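Local coordinates for nucleotide-binding protein, universal stress protein UspA family (Lactobacillus plantarum, PDB 3S3T), which binds ATP and, as a member of the universal stress protein family, probably serves in the cell's response to stress, at residues 6-11 and 34-39; 12-17 and 38-43; 112-117 and 129-134. All blocks are in the same frame, centred on the assembly; numbering follows the deposited sequence.

Interaction 1 of 3, residues 6-11 and 34-39; sequences TNILVP and ANLTAL. With ATP (adenosine-5'-triphosphate), chain I.
Strands 7-11 and 35-39 run parallel as direct neighbours, their axes 4.6 Å apart at the closest and 20° askew. The backbone ladder starts with N35 N giving to T6 O; I8 N then reaches N35 O at 2.8 Å, T37 N meets I8 O and V10 N meets T37 O, both nearly along the C=O axis, and L39 N bonds to V10 O. A water donates to I8 O and also bonds to T37 OG1. At the start of the pair the amides of N7 and N35 lie side by side, planes 51° apart. N35 ND2 donates to N7 OD1 over 3.0 Å, almost straight at 175°, from above the carbonyl plane of N7. N7 ND2 turns back to T6 OG1, while N35 OD1 is held by N85. An alanine at N7 would remove both side-chain hydrogen bonds and would probably leave N35 ND2 and T6 OG1 less firmly fixed. On the face shared with L36 and V10, I8 CB lies 3.7 Å from N35 O. I8 CG2 touches L36 CD1 at 3.8 Å; I8 CG1 passes A34 CB at 4.0 Å, and the tip, I8 CD1, rests on A34 CB at 3.8 Å. Helix 16-32 covers this face. P11 O accepts from ATP O2' at 2.7 Å. Strand 7-11, helix 16-32 and strand 35-43 form a beta-alpha-beta unit, with the nucleotide at the C-terminal ends of its parallel strands.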
loop_
_atom_site.group_PDB
_atom_site.type_symbol
_atom_site.label_atom_id
_atom_site.label_comp_id
_atom_site.label_asym_id
_atom_site.label_seq_id
_atom_site.Cartn_x
_atom_site.Cartn_y
_atom_site.Cartn_z
ATOM N N THR A 6 27.522 -5.602 -5.399
ATOM C CA THR A 6 28.215 -6.631 -6.148
ATOM C C THR A 6 27.378 -7.249 -7.295
ATOM O O THR A 6 27.948 -7.751 -8.259
ATOM C CB THR A 6 28.617 -7.778 -5.236
ATOM O OG1 THR A 6 27.436 -8.423 -4.744
ATOM C CG2 THR A 6 29.474 -7.283 -4.069
ATOM N N ASN A 7 26.045 -7.237 -7.168
ATOM C CA ASN A 7 25.153 -7.974 -8.065
ATOM C C ASN A 7 23.800 -7.290 -8.129
ATOM O O ASN A 7 22.982 -7.479 -7.234
ATOM C CB ASN A 7 24.962 -9.409 -7.531
ATOM C CG ASN A 7 26.214 -10.236 -7.636
ATOM O OD1 ASN A 7 26.504 -10.773 -8.696
ATOM N ND2 ASN A 7 26.951 -10.360 -6.537
ATOM N N ILE A 8 23.575 -6.506 -9.175
ATOM C CA ILE A 8 22.381 -5.662 -9.326
ATOM C C ILE A 8 21.369 -6.300 -10.281
ATOM O O ILE A 8 21.753 -6.881 -11.289
ATOM C CB ILE A 8 22.778 -4.260 -9.881
ATOM C CG1 ILE A 8 23.820 -3.592 -8.964
ATOM C CG2 ILE A 8 21.547 -3.301 -10.057
ATOM C CD1 ILE A 8 24.446 -2.304 -9.531
ATOM N N LEU A 9 20.082 -6.167 -9.947
ATOM C CA LEU A 9 18.991 -6.658 -10.753
ATOM C C LEU A 9 18.166 -5.459 -11.181
ATOM O O LEU A 9 17.840 -4.584 -10.359
ATOM C CB LEU A 9 18.097 -7.623 -9.953
ATOM C CG LEU A 9 16.927 -8.254 -10.728
ATOM C CD1 LEU A 9 17.358 -9.135 -11.890
ATOM C CD2 LEU A 9 16.105 -9.076 -9.760
ATOM N N VAL A 10 17.892 -5.376 -12.475
ATOM C CA VAL A 10 17.010 -4.358 -13.001
ATOM C C VAL A 10 15.872 -5.040 -13.788
ATOM O O VAL A 10 16.029 -5.394 -14.939
ATOM C CB VAL A 10 17.727 -3.254 -13.801
ATOM C CG1 VAL A 10 18.561 -3.790 -14.978
ATOM C CG2 VAL A 10 16.687 -2.221 -14.247
ATOM N N PRO A 11 14.723 -5.255 -13.120
ATOM C CA PRO A 11 13.584 -5.781 -13.847
ATOM C C PRO A 11 13.056 -4.704 -14.797
ATOM O O PRO A 11 12.845 -3.558 -14.376
ATOM C CB PRO A 11 12.591 -6.154 -12.730
ATOM C CG PRO A 11 13.396 -6.234 -11.489
ATOM C CD PRO A 11 14.446 -5.161 -11.686
ATOM N N ALA A 34 29.823 -3.561 -10.508
ATOM C CA ALA A 34 28.959 -4.656 -10.090
ATOM C C ALA A 34 28.501 -5.474 -11.272
ATOM O O ALA A 34 28.443 -4.994 -12.391
ATOM C CB ALA A 34 27.777 -4.125 -9.299
ATOM N N ASN A 35 28.157 -6.729 -11.027
ATOM C CA ASN A 35 27.492 -7.498 -12.056
ATOM C C ASN A 35 26.094 -6.908 -12.219
ATOM O O ASN A 35 25.501 -6.395 -11.239
ATOM C CB ASN A 35 27.441 -8.990 -11.709
ATOM C CG ASN A 35 28.822 -9.600 -11.509
ATOM O OD1 ASN A 35 29.755 -9.358 -12.276
ATOM N ND2 ASN A 35 28.955 -10.391 -10.454
ATOM N N LEU A 36 25.583 -6.923 -13.450
ATOM C CA LEU A 36 24.268 -6.395 -13.759
ATOM C C LEU A 36 23.443 -7.443 -14.486
ATOM O O LEU A 36 23.950 -8.099 -15.384
ATOM C CB LEU A 36 24.380 -5.101 -14.591
ATOM C CG LEU A 36 23.093 -4.342 -14.936
ATOM C CD1 LEU A 36 22.318 -3.987 -13.690
ATOM C CD2 LEU A 36 23.425 -3.092 -15.772
ATOM N N THR A 37 22.180 -7.629 -14.047
ATOM C CA THR A 37 21.238 -8.500 -14.746
ATOM C C THR A 37 19.952 -7.707 -15.064
ATOM O O THR A 37 19.372 -7.131 -14.151
ATOM C CB THR A 37 20.843 -9.692 -13.865
ATOM O OG1 THR A 37 22.013 -10.491 -13.640
ATOM C CG2 THR A 37 19.742 -10.570 -14.551
ATOM N N ALA A 38 19.561 -7.656 -16.343
ATOM C CA ALA A 38 18.223 -7.161 -16.765
ATOM C C ALA A 38 17.264 -8.327 -16.929
ATOM O O ALA A 38 17.605 -9.360 -17.547
ATOM C CB ALA A 38 18.308 -6.351 -18.026
ATOM N N LEU A 39 16.080 -8.195 -16.325
ATOM C CA LEU A 39 15.093 -9.277 -16.298
ATOM C C LEU A 39 13.760 -8.766 -16.839
ATOM O O LEU A 39 13.198 -7.848 -16.269
ATOM C CB LEU A 39 14.888 -9.784 -14.878
ATOM C CG LEU A 39 13.693 -10.716 -14.582
ATOM C CD1 LEU A 39 13.784 -12.110 -15.366
ATOM C CD2 LEU A 39 13.610 -10.943 -13.120
HETATM P PG ATP I . 0.295 -1.407 -12.436
HETATM O O1G ATP I . 0.820 -2.667 -13.084
HETATM O O2G ATP I . -1.023 -0.980 -13.007
HETATM O O3G ATP I . 0.212 -1.420 -10.915
HETATM P PB ATP I . 2.351 0.040 -13.948
HETATM O O1B ATP I . 2.299 1.473 -14.395
HETATM O O2B ATP I . 2.286 -1.027 -14.987
HETATM O O3B ATP I . 1.221 -0.147 -12.833
HETATM P PA ATP I . 4.492 -1.375 -12.585
HETATM O O1A ATP I . 3.991 -2.640 -13.210
HETATM O O2A ATP I . 4.565 -1.382 -11.113
HETATM O O3A ATP I . 3.694 -0.082 -13.049
HETATM O "O5'" ATP I . 5.990 -1.141 -13.216
HETATM C "C5'" ATP I . 6.971 -0.465 -12.432
HETATM C "C4'" ATP I . 8.363 -1.032 -12.728
HETATM O "O4'" ATP I . 8.269 -2.417 -12.416
HETATM C "C3'" ATP I . 8.763 -0.975 -14.193
HETATM O "O3'" ATP I . 9.328 0.273 -14.562
HETATM C "C2'" ATP I . 9.701 -2.155 -14.239
HETATM O "O2'" ATP I . 10.938 -1.722 -13.690
HETATM C "C1'" ATP I . 9.053 -3.182 -13.319
HETATM N N9 ATP I . 8.227 -4.135 -14.057
HETATM C C8 ATP I . 6.886 -4.047 -14.318
HETATM N N7 ATP I . 6.469 -5.102 -15.055
HETATM C C5 ATP I . 7.553 -5.859 -15.260
HETATM C C6 ATP I . 7.815 -7.099 -15.982
HETATM N N6 ATP I . 6.788 -7.712 -16.605
HETATM N N1 ATP I . 9.101 -7.599 -15.984
HETATM C C2 ATP I . 10.081 -6.941 -15.344
HETATM N N3 ATP I . 9.934 -5.777 -14.697
HETATM C C4 ATP I . 8.704 -5.223 -14.624
HETATM O O HOH W 1 23.525 -9.318 -11.738
#

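Interaction 2 of 3, residues 12-17 and 38-43; sequences VDSSDA and ALYVVD. With ATP (adenosine-5'-triphosphate), chain I.
One backbone hydrogen bond joins the segments directly: V12 N to L39 O, 2.8 Å at 154°, which extends the parallel pairing to the point where the chain turns off into helix 16-32. Further hydrogen bonds shape that turn. D13 CG sits between its own backbone N and carbonyl carbon (chi1 58°), so that D13 OD1 takes S15 N at 2.8 Å from above the carboxylate plane, an Asx turn, and S15 OG at 2.5 Å on the syn lone pair. S15 OG in turn caps A18 N at the helix start. A water donates to Y40 OH at 2.8 Å and also bonds to S14 OG, while Y40 OH is also hydrogen-bonded to E63, its strongest polar partner. Van der Waals contact centres on the Y40 ring. With CG anti to the backbone N (chi1 -174°), the ring swings to residues 12-14: Y40 CD2 comes within 3.2 Å of V12 O, and Y40 CE2 lies by D13 C. M71 and A67 of helix 53-78 pack against the Y40 side chain. At the nucleotide, V41 N gives to ATP N1 at 3.0 Å, V41 O takes ATP N6 at 2.8 Å, V12 O lies close to ATP C2, and D13 CB meets ATP N7 and ATP C5. Since a backbone N-H meets ATP N1 and a backbone oxygen the amino group, the site probably favours adenine over guanine, whose matching atoms reverse donor and acceptor.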
loop_
_atom_site.group_PDB
_atom_site.type_symbol
_atom_site.label_atom_id
_atom_site.label_comp_id
_atom_site.label_asym_id
_atom_site.label_seq_id
_atom_site.Cartn_x
_atom_site.Cartn_y
_atom_site.Cartn_z
ATOM N N VAL A 12 12.850 -5.060 -16.061
ATOM C CA VAL A 12 12.222 -4.142 -16.996
ATOM C C VAL A 12 10.964 -4.708 -17.656
ATOM O O VAL A 12 10.907 -5.887 -17.997
ATOM C CB VAL A 12 13.206 -3.769 -18.138
ATOM C CG1 VAL A 12 14.336 -2.906 -17.621
ATOM C CG2 VAL A 12 13.748 -5.036 -18.778
ATOM N N ASP A 13 9.966 -3.847 -17.864
ATOM C CA ASP A 13 8.885 -4.127 -18.824
ATOM C C ASP A 13 9.233 -3.349 -20.079
ATOM O O ASP A 13 10.417 -3.007 -20.284
ATOM C CB ASP A 13 7.489 -3.790 -18.268
ATOM C CG ASP A 13 7.360 -2.348 -17.860
ATOM O OD1 ASP A 13 8.175 -1.545 -18.320
ATOM O OD2 ASP A 13 6.437 -2.027 -17.116
ATOM N N SER A 14 8.238 -3.054 -20.919
ATOM C CA SER A 14 8.513 -2.448 -22.182
ATOM C C SER A 14 8.307 -0.951 -22.118
ATOM O O SER A 14 8.285 -0.297 -23.156
ATOM C CB SER A 14 7.642 -3.078 -23.293
ATOM O OG SER A 14 6.266 -2.856 -23.007
ATOM N N SER A 15 8.153 -0.400 -20.917
ATOM C CA SER A 15 7.865 1.029 -20.778
ATOM C C SER A 15 9.111 1.899 -20.854
ATOM O O SER A 15 10.232 1.437 -20.574
ATOM C CB SER A 15 7.148 1.280 -19.463
ATOM O OG SER A 15 8.026 0.985 -18.388
ATOM N N ASP A 16 8.916 3.178 -21.178
ATOM C CA ASP A 16 10.016 4.145 -21.094
ATOM C C ASP A 16 10.541 4.241 -19.665
ATOM O O ASP A 16 11.745 4.363 -19.475
ATOM C CB ASP A 16 9.584 5.527 -21.537
ATOM C CG ASP A 16 9.270 5.595 -23.048
ATOM O OD1 ASP A 16 9.552 4.636 -23.799
ATOM O OD2 ASP A 16 8.717 6.605 -23.459
ATOM N N ALA A 17 9.648 4.156 -18.675
ATOM C CA ALA A 17 10.020 4.342 -17.287
ATOM C C ALA A 17 10.987 3.240 -16.875
ATOM O O ALA A 17 11.942 3.517 -16.170
ATOM C CB ALA A 17 8.777 4.356 -16.344
ATOM N N ALA A 38 19.561 -7.656 -16.343
ATOM C CA ALA A 38 18.223 -7.161 -16.765
ATOM C C ALA A 38 17.264 -8.327 -16.929
ATOM O O ALA A 38 17.605 -9.360 -17.547
ATOM C CB ALA A 38 18.308 -6.351 -18.026
ATOM N N LEU A 39 16.080 -8.195 -16.325
ATOM C CA LEU A 39 15.093 -9.277 -16.298
ATOM C C LEU A 39 13.760 -8.766 -16.839
ATOM O O LEU A 39 13.198 -7.848 -16.269
ATOM C CB LEU A 39 14.888 -9.784 -14.878
ATOM C CG LEU A 39 13.693 -10.716 -14.582
ATOM C CD1 LEU A 39 13.784 -12.110 -15.366
ATOM C CD2 LEU A 39 13.610 -10.943 -13.120
ATOM N N TYR A 40 13.283 -9.337 -17.940
ATOM C CA TYR A 40 11.904 -9.089 -18.411
ATOM C C TYR A 40 11.029 -10.286 -18.096
ATOM O O TYR A 40 11.341 -11.419 -18.493
ATOM C CB TYR A 40 11.915 -8.851 -19.926
ATOM C CG TYR A 40 10.581 -8.435 -20.526
ATOM C CD1 TYR A 40 9.542 -9.350 -20.705
ATOM C CD2 TYR A 40 10.362 -7.115 -20.937
ATOM C CE1 TYR A 40 8.314 -8.945 -21.229
ATOM C CE2 TYR A 40 9.141 -6.719 -21.516
ATOM C CZ TYR A 40 8.144 -7.605 -21.643
ATOM O OH TYR A 40 6.980 -7.163 -22.201
ATOM N N VAL A 41 9.919 -10.060 -17.403
ATOM C CA VAL A 41 8.981 -11.140 -17.141
ATOM C C VAL A 41 7.768 -11.100 -18.059
ATOM O O VAL A 41 7.010 -10.129 -18.069
ATOM C CB VAL A 41 8.521 -11.174 -15.674
ATOM C CG1 VAL A 41 7.733 -12.508 -15.397
ATOM C CG2 VAL A 41 9.720 -11.106 -14.737
ATOM N N VAL A 42 7.585 -12.183 -18.825
ATOM C CA VAL A 42 6.407 -12.347 -19.683
ATOM C C VAL A 42 5.243 -12.841 -18.806
ATOM O O VAL A 42 5.249 -13.981 -18.300
ATOM C CB VAL A 42 6.662 -13.368 -20.817
ATOM C CG1 VAL A 42 5.435 -13.534 -21.673
ATOM C CG2 VAL A 42 7.868 -13.012 -21.661
ATOM N N ASP A 43 4.223 -12.011 -18.639
ATOM C CA ASP A 43 3.121 -12.375 -17.750
ATOM C C ASP A 43 2.283 -13.447 -18.419
ATOM O O ASP A 43 1.622 -13.185 -19.418
ATOM C CB ASP A 43 2.251 -11.156 -17.448
ATOM C CG ASP A 43 1.215 -11.426 -16.367
ATOM O OD1 ASP A 43 0.806 -12.574 -16.131
ATOM O OD2 ASP A 43 0.827 -10.445 -15.738
HETATM P PG ATP I . 0.295 -1.407 -12.436
HETATM O O1G ATP I . 0.820 -2.667 -13.084
HETATM O O2G ATP I . -1.023 -0.980 -13.007
HETATM O O3G ATP I . 0.212 -1.420 -10.915
HETATM P PB ATP I . 2.351 0.040 -13.948
HETATM O O1B ATP I . 2.299 1.473 -14.395
HETATM O O2B ATP I . 2.286 -1.027 -14.987
HETATM O O3B ATP I . 1.221 -0.147 -12.833
HETATM P PA ATP I . 4.492 -1.375 -12.585
HETATM O O1A ATP I . 3.991 -2.640 -13.210
HETATM O O2A ATP I . 4.565 -1.382 -11.113
HETATM O O3A ATP I . 3.694 -0.082 -13.049
HETATM O "O5'" ATP I . 5.990 -1.141 -13.216
HETATM C "C5'" ATP I . 6.971 -0.465 -12.432
HETATM C "C4'" ATP I . 8.363 -1.032 -12.728
HETATM O "O4'" ATP I . 8.269 -2.417 -12.416
HETATM C "C3'" ATP I . 8.763 -0.975 -14.193
HETATM O "O3'" ATP I . 9.328 0.273 -14.562
HETATM C "C2'" ATP I . 9.701 -2.155 -14.239
HETATM O "O2'" ATP I . 10.938 -1.722 -13.690
HETATM C "C1'" ATP I . 9.053 -3.182 -13.319
HETATM N N9 ATP I . 8.227 -4.135 -14.057
HETATM C C8 ATP I . 6.886 -4.047 -14.318
HETATM N N7 ATP I . 6.469 -5.102 -15.055
HETATM C C5 ATP I . 7.553 -5.859 -15.260
HETATM C C6 ATP I . 7.815 -7.099 -15.982
HETATM N N6 ATP I . 6.788 -7.712 -16.605
HETATM N N1 ATP I . 9.101 -7.599 -15.984
HETATM C C2 ATP I . 10.081 -6.941 -15.344
HETATM N N3 ATP I . 9.934 -5.777 -14.697
HETATM C C4 ATP I . 8.704 -5.223 -14.624
HETATM O O HOH W 2 5.830 -4.880 -21.186
#

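Interaction 3 of 3, residues 112-117 and 129-134; sequences IVLGAT and STTSYV. With ATP (adenosine-5'-triphosphate), chain I.
Strand 112-115 and helix 129-134 run nearly antiparallel, at 154° with axes 8.7 Å apart at the closest, as the first strand and the helix of the beta-alpha-beta unit 111-115, 129-137, 141-145. The sequence from G115 to S129 fits the G-2X-G-9X-G(S/T) signature of ATP-binding universal stress proteins, with G115 and G118 as its first two glycines. V134 is the apolar link: I112 CD1 meets V134 CG1 at 3.7 Å, the two side chains crossing at about a right angle, and L114 CD1 lies 3.7 Å from V134 CB, coming obliquely. One helical turn earlier, T131 turns OG1 anti to its carbonyl carbon (chi1 -66°) and donates to G115 O over 2.7 Å, nearly along the C=O axis, tying the first helical turn to the end of the strand. G115 N gives to ATP O2' at 3.2 Å, and a CB on this residue would collide with ATP O3', so a bare glycine lets the ribose lie against the strand. ATP O3' donates to T117 O. The start of the helix holds the phosphates: T131 N binds ATP O2A, T130 N meets the same oxygen in a weak bond, and T130 OG1 reaches ATP O1A at 2.9 Å. The helix dipole would probably favour this negative charge. Farthest along the triphosphate, S129 grips a single gamma oxygen twice, its N at 2.7 Å and its OG at 2.6 Å from ATP O3G.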
loop_
_atom_site.group_PDB
_atom_site.type_symbol
_atom_site.label_atom_id
_atom_site.label_comp_id
_atom_site.label_asym_id
_atom_site.label_seq_id
_atom_site.Cartn_x
_atom_site.Cartn_y
_atom_site.Cartn_z
ATOM N N ILE A 112 17.963 -4.060 -6.220
ATOM C CA ILE A 112 17.021 -4.146 -7.325
ATOM C C ILE A 112 16.701 -2.714 -7.736
ATOM O O ILE A 112 16.432 -1.860 -6.863
ATOM C CB ILE A 112 15.730 -4.873 -6.907
ATOM C CG1 ILE A 112 16.002 -6.301 -6.384
ATOM C CG2 ILE A 112 14.746 -4.924 -8.118
ATOM C CD1 ILE A 112 14.706 -7.076 -5.902
ATOM N N VAL A 113 16.786 -2.435 -9.049
ATOM C CA VAL A 113 16.508 -1.127 -9.600
ATOM C C VAL A 113 15.178 -1.207 -10.370
ATOM O O VAL A 113 15.004 -2.053 -11.211
ATOM C CB VAL A 113 17.671 -0.648 -10.517
ATOM C CG1 VAL A 113 17.357 0.706 -11.128
ATOM C CG2 VAL A 113 19.030 -0.614 -9.729
ATOM N N LEU A 114 14.251 -0.322 -10.070
ATOM C CA LEU A 114 12.884 -0.351 -10.669
ATOM C C LEU A 114 12.469 1.006 -11.157
ATOM O O LEU A 114 12.784 2.035 -10.539
ATOM C CB LEU A 114 11.840 -0.801 -9.604
ATOM C CG LEU A 114 11.918 -2.247 -9.110
ATOM C CD1 LEU A 114 11.200 -2.395 -7.767
ATOM C CD2 LEU A 114 11.388 -3.284 -10.139
ATOM N N GLY A 115 11.679 1.046 -12.224
ATOM C CA GLY A 115 10.988 2.275 -12.566
ATOM C C GLY A 115 9.868 2.493 -11.583
ATOM O O GLY A 115 9.273 1.547 -11.071
ATOM N N ALA A 116 9.513 3.732 -11.321
ATOM C CA ALA A 116 8.358 3.979 -10.456
ATOM C C ALA A 116 7.030 3.420 -11.043
ATOM O O ALA A 116 6.222 2.842 -10.310
ATOM C CB ALA A 116 8.229 5.448 -10.190
ATOM N N THR A 117 6.829 3.619 -12.344
ATOM C CA THR A 117 5.613 3.196 -13.030
ATOM C C THR A 117 6.058 2.378 -14.234
ATOM O O THR A 117 7.275 2.219 -14.472
ATOM C CB THR A 117 4.762 4.379 -13.473
ATOM O OG1 THR A 117 5.535 5.235 -14.305
ATOM C CG2 THR A 117 4.296 5.183 -12.264
ATOM N N SER A 129 2.084 -1.119 -8.946
ATOM C CA SER A 129 1.860 -2.194 -8.004
ATOM C C SER A 129 3.026 -3.211 -8.062
ATOM O O SER A 129 3.337 -3.801 -7.059
ATOM C CB SER A 129 0.500 -2.872 -8.229
ATOM O OG SER A 129 0.437 -3.548 -9.456
ATOM N N THR A 130 3.680 -3.369 -9.205
ATOM C CA THR A 130 4.881 -4.239 -9.264
ATOM C C THR A 130 5.976 -3.653 -8.379
ATOM O O THR A 130 6.536 -4.360 -7.539
ATOM C CB THR A 130 5.420 -4.480 -10.694
ATOM O OG1 THR A 130 4.377 -4.945 -11.544
ATOM C CG2 THR A 130 6.558 -5.530 -10.701
ATOM N N THR A 131 6.235 -2.352 -8.510
ATOM C CA THR A 131 7.225 -1.687 -7.726
ATOM C C THR A 131 6.899 -1.702 -6.243
ATOM O O THR A 131 7.781 -2.072 -5.432
ATOM C CB THR A 131 7.503 -0.254 -8.212
ATOM O OG1 THR A 131 8.091 -0.312 -9.502
ATOM C CG2 THR A 131 8.468 0.490 -7.282
ATOM N N SER A 132 5.677 -1.364 -5.840
ATOM C CA SER A 132 5.392 -1.413 -4.392
ATOM C C SER A 132 5.534 -2.856 -3.847
ATOM O O SER A 132 5.982 -3.049 -2.718
ATOM C CB SER A 132 4.042 -0.785 -4.045
ATOM O OG SER A 132 3.013 -1.556 -4.587
ATOM N N TYR A 133 5.145 -3.849 -4.627
ATOM C CA TYR A 133 5.255 -5.247 -4.181
ATOM C C TYR A 133 6.741 -5.612 -3.941
ATOM O O TYR A 133 7.096 -6.153 -2.868
ATOM C CB TYR A 133 4.678 -6.198 -5.197
ATOM C CG TYR A 133 4.758 -7.623 -4.761
ATOM C CD1 TYR A 133 5.906 -8.366 -4.947
ATOM C CD2 TYR A 133 3.707 -8.202 -4.071
ATOM C CE1 TYR A 133 5.964 -9.706 -4.549
ATOM C CE2 TYR A 133 3.768 -9.521 -3.606
ATOM C CZ TYR A 133 4.885 -10.265 -3.848
ATOM O OH TYR A 133 4.967 -11.575 -3.396
ATOM N N VAL A 134 7.571 -5.293 -4.926
ATOM C CA VAL A 134 8.996 -5.549 -4.842
ATOM C C VAL A 134 9.663 -4.746 -3.713
ATOM O O VAL A 134 10.441 -5.296 -2.929
ATOM C CB VAL A 134 9.687 -5.443 -6.220
ATOM C CG1 VAL A 134 11.204 -5.842 -6.143
ATOM C CG2 VAL A 134 9.024 -6.408 -7.197
HETATM P PG ATP I . 0.295 -1.407 -12.436
HETATM O O1G ATP I . 0.820 -2.667 -13.084
HETATM O O2G ATP I . -1.023 -0.980 -13.007
HETATM O O3G ATP I . 0.212 -1.420 -10.915
HETATM P PB ATP I . 2.351 0.040 -13.948
HETATM O O1B ATP I . 2.299 1.473 -14.395
HETATM O O2B ATP I . 2.286 -1.027 -14.987
HETATM O O3B ATP I . 1.221 -0.147 -12.833
HETATM P PA ATP I . 4.492 -1.375 -12.585
HETATM O O1A ATP I . 3.991 -2.640 -13.210
HETATM O O2A ATP I . 4.565 -1.382 -11.113
HETATM O O3A ATP I . 3.694 -0.082 -13.049
HETATM O "O5'" ATP I . 5.990 -1.141 -13.216
HETATM C "C5'" ATP I . 6.971 -0.465 -12.432
HETATM C "C4'" ATP I . 8.363 -1.032 -12.728
HETATM O "O4'" ATP I . 8.269 -2.417 -12.416
HETATM C "C3'" ATP I . 8.763 -0.975 -14.193
HETATM O "O3'" ATP I . 9.328 0.273 -14.562
HETATM C "C2'" ATP I . 9.701 -2.155 -14.239
HETATM O "O2'" ATP I . 10.938 -1.722 -13.690
HETATM C "C1'" ATP I . 9.053 -3.182 -13.319
HETATM N N9 ATP I . 8.227 -4.135 -14.057
HETATM C C8 ATP I . 6.886 -4.047 -14.318
HETATM N N7 ATP I . 6.469 -5.102 -15.055
HETATM C C5 ATP I . 7.553 -5.859 -15.260
HETATM C C6 ATP I . 7.815 -7.099 -15.982
HETATM N N6 ATP I . 6.788 -7.712 -16.605
HETATM N N1 ATP I . 9.101 -7.599 -15.984
HETATM C C2 ATP I . 10.081 -6.941 -15.344
HETATM N N3 ATP I . 9.934 -5.777 -14.697
HETATM C C4 ATP I . 8.704 -5.223 -14.624
#

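From the N terminus, interaction 1 closes a loop that contains helix 16-32 by pairing strand 7-11 with strand 35-43. Interaction 2 opens inside that loop, at the turn just after the first strand, and closes on the same second strand, sharing A38 and L39 but running past them; the two loops therefore overlap rather than one enclosing the other. Interaction 3 follows in series and closes a helix-free loop between strand 111-115 and helix 129-137. Across the sheet L9 O lies 2.7 Å from V113 N, probably a hydrogen bond joining interactions 1 and 3, while A17 packs on T117 between interactions 2 and 3. ATP touches all three.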